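Side-chain contacts in putative ABC transporter subunit, substrate-binding component (Rhodopseudomonas palustris, PDB 4EVS), which binds 4-hydroxybenzoate and probably delivers such benzoate-type compounds to an ABC transporter as its substrate-binding component: residues L268-L271 / Q272-G275; E346-G350 / K351-K355. One frame throughout, in Å; residues are numbered along the deposited sequence.

Contact 1: L268-L271 / Q272-G275; sequences LALL and QKGG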
ATOM      1  N   LEU A 268      -7.776  -2.245  15.793  1.00 16.84           N
ATOM      2  CA  LEU A 268      -7.742  -3.703  15.880  1.00 17.19           C
ATOM      3  C   LEU A 268      -9.007  -4.277  16.513  1.00 16.28           C
ATOM      4  O   LEU A 268      -9.579  -5.282  16.020  1.00 16.77           O
ATOM      5  CB  LEU A 268      -6.433  -4.205  16.537  1.00 16.74           C
ATOM      6  CG  LEU A 268      -5.124  -3.828  15.802  1.00 18.55           C
ATOM      7  CD1 LEU A 268      -3.935  -4.285  16.601  1.00 21.36           C
ATOM      8  CD2 LEU A 268      -5.120  -4.414  14.388  1.00 20.55           C
ATOM      9  N   ALA A 269      -9.479  -3.654  17.593  1.00 16.86           N
ATOM     10  CA  ALA A 269     -10.713  -4.096  18.207  1.00 16.78           C
ATOM     11  C   ALA A 269     -11.897  -3.971  17.254  1.00 17.88           C
ATOM     12  O   ALA A 269     -12.753  -4.866  17.204  1.00 18.86           O
ATOM     13  CB  ALA A 269     -10.978  -3.309  19.492  1.00 16.81           C
ATOM     14  N   LEU A 270     -11.935  -2.882  16.476  1.00 17.63           N
ATOM     15  CA  LEU A 270     -13.027  -2.667  15.517  1.00 17.12           C
ATOM     16  C   LEU A 270     -12.994  -3.665  14.362  1.00 16.59           C
ATOM     17  O   LEU A 270     -14.004  -4.154  13.879  1.00 19.04           O
ATOM     18  CB  LEU A 270     -12.992  -1.209  15.010  1.00 17.78           C
ATOM     19  CG  LEU A 270     -13.383  -0.171  16.057  1.00 18.32           C
ATOM     20  CD1 LEU A 270     -12.928   1.201  15.623  1.00 22.19           C
ATOM     21  CD2 LEU A 270     -14.900  -0.259  16.331  1.00 19.51           C
ATOM     22  N   LEU A 271     -11.782  -4.011  13.929  1.00 17.57           N
ATOM     23  CA  LEU A 271     -11.606  -5.052  12.921  1.00 17.57           C
ATOM     24  C   LEU A 271     -12.222  -6.347  13.422  1.00 17.75           C
ATOM     25  O   LEU A 271     -12.898  -7.032  12.685  1.00 18.71           O
ATOM     26  CB  LEU A 271     -10.118  -5.248  12.579  1.00 18.44           C
ATOM     27  CG  LEU A 271      -9.538  -4.176  11.677  1.00 18.82           C
ATOM     28  CD1 LEU A 271      -8.042  -4.248  11.749  1.00 18.93           C
ATOM     29  CD2 LEU A 271     -10.003  -4.345  10.189  1.00 19.71           C
ATOM     30  N   GLN A 272     -11.948  -6.688  14.673  1.00 17.28           N
ATOM     31  CA  GLN A 272     -12.499  -7.905  15.244  1.00 17.68           C
ATOM     32  C   GLN A 272     -14.023  -7.812  15.357  1.00 18.66           C
ATOM     33  O   GLN A 272     -14.761  -8.778  15.060  1.00 20.55           O
ATOM     34  CB  GLN A 272     -11.866  -8.225  16.594  1.00 18.44           C
ATOM     35  CG  GLN A 272     -10.398  -8.628  16.519  1.00 18.22           C
ATOM     36  CD  GLN A 272      -9.760  -8.786  17.889  1.00 19.09           C
ATOM     37  OE1 GLN A 272      -9.897  -7.899  18.738  1.00 22.25           O
ATOM     38  NE2 GLN A 272      -9.025  -9.897  18.108  1.00 22.59           N
ATOM     39  N   LYS A 273     -14.486  -6.664  15.827  1.00 19.87           N
ATOM     40  CA  LYS A 273     -15.933  -6.421  15.986  1.00 21.84           C
ATOM     41  C   LYS A 273     -16.658  -6.516  14.645  1.00 22.92           C
ATOM     42  O   LYS A 273     -17.795  -6.996  14.553  1.00 23.54           O
ATOM     43  CB  LYS A 273     -16.145  -5.046  16.651  1.00 21.85           C
ATOM     44  CG  LYS A 273     -17.547  -4.695  16.989  1.00 24.08           C
ATOM     45  CD  LYS A 273     -17.623  -3.489  17.824  1.00 27.02           C
ATOM     46  CE  LYS A 273     -19.091  -3.316  18.240  1.00 30.46           C
ATOM     47  NZ  LYS A 273     -19.408  -2.129  19.096  1.00 34.21           N
ATOM     48  N   GLY A 274     -16.003  -6.043  13.589  1.00 23.01           N
ATOM     49  CA  GLY A 274     -16.606  -6.118  12.250  1.00 23.20           C
ATOM     50  C   GLY A 274     -16.504  -7.515  11.649  1.00 23.66           C
ATOM     51  O   GLY A 274     -17.022  -7.736  10.545  1.00 25.58           O
ATOM     52  N   GLY A 275     -15.850  -8.447  12.359  1.00 24.23           N
ATOM     53  CA  GLY A 275     -15.749  -9.866  11.971  1.00 24.78           C
ATOM     54  C   GLY A 275     -14.422 -10.443  11.468  1.00 25.81           C
ATOM     55  O   GLY A 275     -14.353 -11.602  11.070  1.00 27.25           O
TER

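Contact 2: E346-G350 / K351-K355; sequences EKQDG and KLINK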
ATOM      1  N   GLU A 346      10.561  -9.936  13.756  1.00 19.72           N
ATOM      2  CA  GLU A 346      10.998 -10.442  15.061  1.00 21.46           C
ATOM      3  C   GLU A 346       9.893 -11.209  15.691  1.00 22.70           C
ATOM      4  O   GLU A 346       8.738 -11.051  15.324  1.00 22.49           O
ATOM      5  CB  GLU A 346      11.392  -9.272  16.005  1.00 22.02           C
ATOM      6  CG  GLU A 346      12.440  -8.351  15.476  1.00 27.24           C
ATOM      7  CD  GLU A 346      13.008  -7.386  16.513  1.00 32.28           C
ATOM      8  OE1 GLU A 346      12.798  -7.589  17.729  1.00 35.75           O
ATOM      9  OE2 GLU A 346      13.701  -6.420  16.086  1.00 36.85           O
ATOM     10  N   LYS A 347      10.242 -12.092  16.601  1.00 25.33           N
ATOM     11  CA  LYS A 347       9.243 -12.702  17.470  1.00 29.21           C
ATOM     12  C   LYS A 347       8.889 -11.780  18.602  1.00 32.21           C
ATOM     13  O   LYS A 347       9.759 -11.133  19.195  1.00 34.69           O
ATOM     14  CB  LYS A 347       9.811 -13.942  18.083  1.00 30.64           C
ATOM     15  CG  LYS A 347       9.841 -15.021  17.112  1.00 32.48           C
ATOM     16  CD  LYS A 347       8.718 -15.975  17.339  1.00 36.60           C
ATOM     17  CE  LYS A 347       9.265 -17.396  17.199  1.00 38.72           C
ATOM     18  NZ  LYS A 347       8.326 -18.420  17.717  1.00 42.48           N
ATOM     19  N   GLN A 348       7.614 -11.721  18.915  1.00 34.64           N
ATOM     20  CA  GLN A 348       7.158 -11.006  20.097  1.00 37.35           C
ATOM     21  C   GLN A 348       6.019 -11.809  20.696  1.00 38.14           C
ATOM     22  O   GLN A 348       5.019 -12.060  20.023  1.00 37.79           O
ATOM     23  CB  GLN A 348       6.668  -9.611  19.710  1.00 38.27           C
ATOM     24  CG  GLN A 348       6.319  -8.725  20.915  1.00 41.98           C
ATOM     25  CD  GLN A 348       5.758  -7.364  20.513  1.00 44.91           C
ATOM     26  OE1 GLN A 348       6.507  -6.371  20.393  1.00 47.87           O
ATOM     27  NE2 GLN A 348       4.442  -7.309  20.297  1.00 46.39           N
ATOM     28  N   ASP A 349       6.159 -12.193  21.970  1.00 39.93           N
ATOM     29  CA  ASP A 349       5.119 -12.975  22.639  1.00 40.84           C
ATOM     30  C   ASP A 349       4.852 -14.250  21.833  1.00 39.28           C
ATOM     31  O   ASP A 349       3.706 -14.654  21.647  1.00 40.41           O
ATOM     32  CB  ASP A 349       3.804 -12.161  22.776  1.00 42.55           C
ATOM     33  CG  ASP A 349       4.005 -10.770  23.427  1.00 46.08           C
ATOM     34  OD1 ASP A 349       3.282  -9.793  23.050  1.00 49.53           O
ATOM     35  OD2 ASP A 349       4.867 -10.662  24.336  1.00 52.33           O
ATOM     36  N   GLY A 350       5.907 -14.855  21.303  1.00 36.84           N
ATOM     37  CA  GLY A 350       5.755 -16.080  20.523  1.00 34.60           C
ATOM     38  C   GLY A 350       5.150 -15.933  19.125  1.00 32.29           C
ATOM     39  O   GLY A 350       4.923 -16.935  18.464  1.00 32.47           O
ATOM     40  N   LYS A 351       4.940 -14.696  18.655  1.00 29.66           N
ATOM     41  CA  LYS A 351       4.359 -14.432  17.336  1.00 28.24           C
ATOM     42  C   LYS A 351       5.329 -13.613  16.488  1.00 24.71           C
ATOM     43  O   LYS A 351       5.940 -12.677  16.978  1.00 25.10           O
ATOM     44  CB  LYS A 351       3.081 -13.587  17.518  1.00 29.37           C
ATOM     45  CG  LYS A 351       2.151 -13.511  16.337  1.00 34.22           C
ATOM     46  CD  LYS A 351       0.778 -12.832  16.693  1.00 38.69           C
ATOM     47  CE  LYS A 351       0.650 -11.372  16.184  1.00 41.71           C
ATOM     48  NZ  LYS A 351       1.274 -10.340  17.073  1.00 42.00           N
ATOM     49  N   LEU A 352       5.420 -13.898  15.202  1.00 21.33           N
ATOM     50  CA  LEU A 352       6.216 -13.017  14.328  1.00 19.84           C
ATOM     51  C   LEU A 352       5.469 -11.745  14.009  1.00 18.24           C
ATOM     52  O   LEU A 352       4.279 -11.767  13.692  1.00 18.59           O
ATOM     53  CB  LEU A 352       6.567 -13.744  13.032  1.00 20.42           C
ATOM     54  CG  LEU A 352       7.526 -14.928  13.162  1.00 20.21           C
ATOM     55  CD1 LEU A 352       7.485 -15.801  11.886  1.00 22.68           C
ATOM     56  CD2 LEU A 352       8.930 -14.468  13.474  1.00 23.71           C
ATOM     57  N   ILE A 353       6.170 -10.632  14.152  1.00 18.36           N
ATOM     58  CA  ILE A 353       5.669  -9.306  13.857  1.00 17.76           C
ATOM     59  C   ILE A 353       6.679  -8.504  13.035  1.00 17.54           C
ATOM     60  O   ILE A 353       7.830  -8.904  12.931  1.00 17.66           O
ATOM     61  CB  ILE A 353       5.349  -8.504  15.143  1.00 18.48           C
ATOM     62  CG1 ILE A 353       6.606  -8.160  15.967  1.00 20.02           C
ATOM     63  CG2 ILE A 353       4.281  -9.234  15.976  1.00 17.89           C
ATOM     64  CD1 ILE A 353       6.333  -6.992  16.967  1.00 20.07           C
ATOM     65  N   ASN A 354       6.226  -7.403  12.439  1.00 17.42           N
ATOM     66  CA  ASN A 354       7.141  -6.382  11.953  1.00 16.59           C
ATOM     67  C   ASN A 354       7.300  -5.360  13.052  1.00 17.97           C
ATOM     68  O   ASN A 354       6.424  -4.519  13.260  1.00 19.35           O
ATOM     69  CB  ASN A 354       6.628  -5.740  10.674  1.00 16.75           C
ATOM     70  CG  ASN A 354       6.725  -6.666   9.460  1.00 16.99           C
ATOM     71  OD1 ASN A 354       7.792  -7.218   9.169  1.00 19.40           O
ATOM     72  ND2 ASN A 354       5.586  -6.918   8.814  1.00 17.76           N
ATOM     73  N   LYS A 355       8.392  -5.477  13.803  1.00 17.70           N
ATOM     74  CA  LYS A 355       8.622  -4.552  14.948  1.00 18.37           C
ATOM     75  C   LYS A 355       9.125  -3.203  14.473  1.00 17.93           C
ATOM     76  O   LYS A 355      10.182  -3.118  13.848  1.00 18.06           O
ATOM     77  CB  LYS A 355       9.636  -5.121  15.920  1.00 18.18           C
ATOM     78  CG  LYS A 355       9.808  -4.291  17.193  1.00 22.82           C
ATOM     79  CD  LYS A 355      10.806  -4.924  18.121  1.00 28.21           C
ATOM     80  CE  LYS A 355      10.932  -4.131  19.444  1.00 31.85           C
ATOM     81  NZ  LYS A 355      12.085  -4.616  20.255  1.00 36.22           N
TER

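Contact 1: L268-L271 / Q272-G275
Gln272 lays its side chain along the previous turn of the helix, with CG 3.5 Å from Leu268 O. Its CB lies as close to the next carbonyl oxygen, Ala269 O, and the amide end reaches back until OE1 comes to 3.9 Å from Ala269 CA. The first torsion sets this course: CG lies anti to the carbonyl carbon, beside the backbone N (chi1 -68°), and the chain stays extended beyond it. Lys273 takes the other choice, with CG anti to its backbone N (chi1 -175°). Its CB rests near two carbonyl oxygens, Ala269 O (3.4 Å) and Leu270 O (3.6 Å), while its extended tail leads away from the preceding turn. The backbone of this turn is held by Gln272 N to Leu268 O, Lys273 N to Ala269 O and Gly274 N to Leu270 O (2.8 Å). Leu270 and Leu271 point away from residues 272-275 and are buried on helix 19-36, where Leu270 meets Ala31 and Glu35 and Leu271 meets Met27 and Ala31. Gln272 and Lys273, in contrast to these two leucines, are exposed. Gly275 then leaves the helical conformation with positive phi (108°), its N bonded to Gln272 O at 2.9 Å; a CB there would jam against the carbonyl O of Gly274. This glycine-ended finish is a Schellman motif, terminating helix 262-273.

Contact 2: E346-G350 / K351-K355
Gln348 leans over the end of Ile353 from one strand of a hairpin to the other. Its CB starts 3.8 Å from Ile353 CD1, CG passes the same methyl a little farther off, and CD comes to 3.6 Å. Beyond it, chi3 of -93° turns the face of the amide onto CD1, with OE1 3.5 Å and NE2 3.8 Å from that methyl. Ile353 presents CD1 because CG1 stands between its own backbone N and carbonyl carbon (chi1 67°), which also brings CG1 near Glu346 O. On the same face, Glu346 crosses the long arm of Lys355: OE1 lies 3.4 Å from Lys355 CD, against the aliphatic part, while Lys355 NZ is a long 4.0 Å from OE1. Replacing Glu346 with an alanine would probably leave the Lys355 ammonium without this weak ionic mate and its extended chain freer to swing. On the opposite face, Leu352 CD2 packs beside Lys347 CG at 3.8 Å, and Leu352 continues onto Leu239 and Ile247. The backbones pair through Glu346 with Ile353 and Gln348 with Lys351, two bonds each, and a type I' turn through Asp349 and Gly350 joins the strands. The carboxylate of Glu344 lies close to that of Glu346, which may raise the pKa of one of them, an effect Lys355 would partly offset. The polar ends of Gln348 and Glu346 thus rest on aliphatic carbons, and the side chains add one long charge pair, while four backbone hydrogen bonds hold the hairpin end.

Contact 1 comes first along the chain, at the end of helix 262-273; contact 2 follows at the tip of the hairpin formed by strands 335-348 and 351-363. Their centres are 21 Å apart and their nearest atoms about 8 Å, so they do not touch. Helix 262-273 packs on helix 19-36, which follows strand 5-12 of the first lobe's sheet, whereas the hairpin belongs to the sheet that holds strands 250-253 and 335-348. Contact 1 therefore sits against the lobe built on strand 5-12, contact 2 on the other lobe of the periplasmic binding protein fold. Neither supplies a residue lining the 4-hydroxybenzoate pocket; both are peripheral structural features.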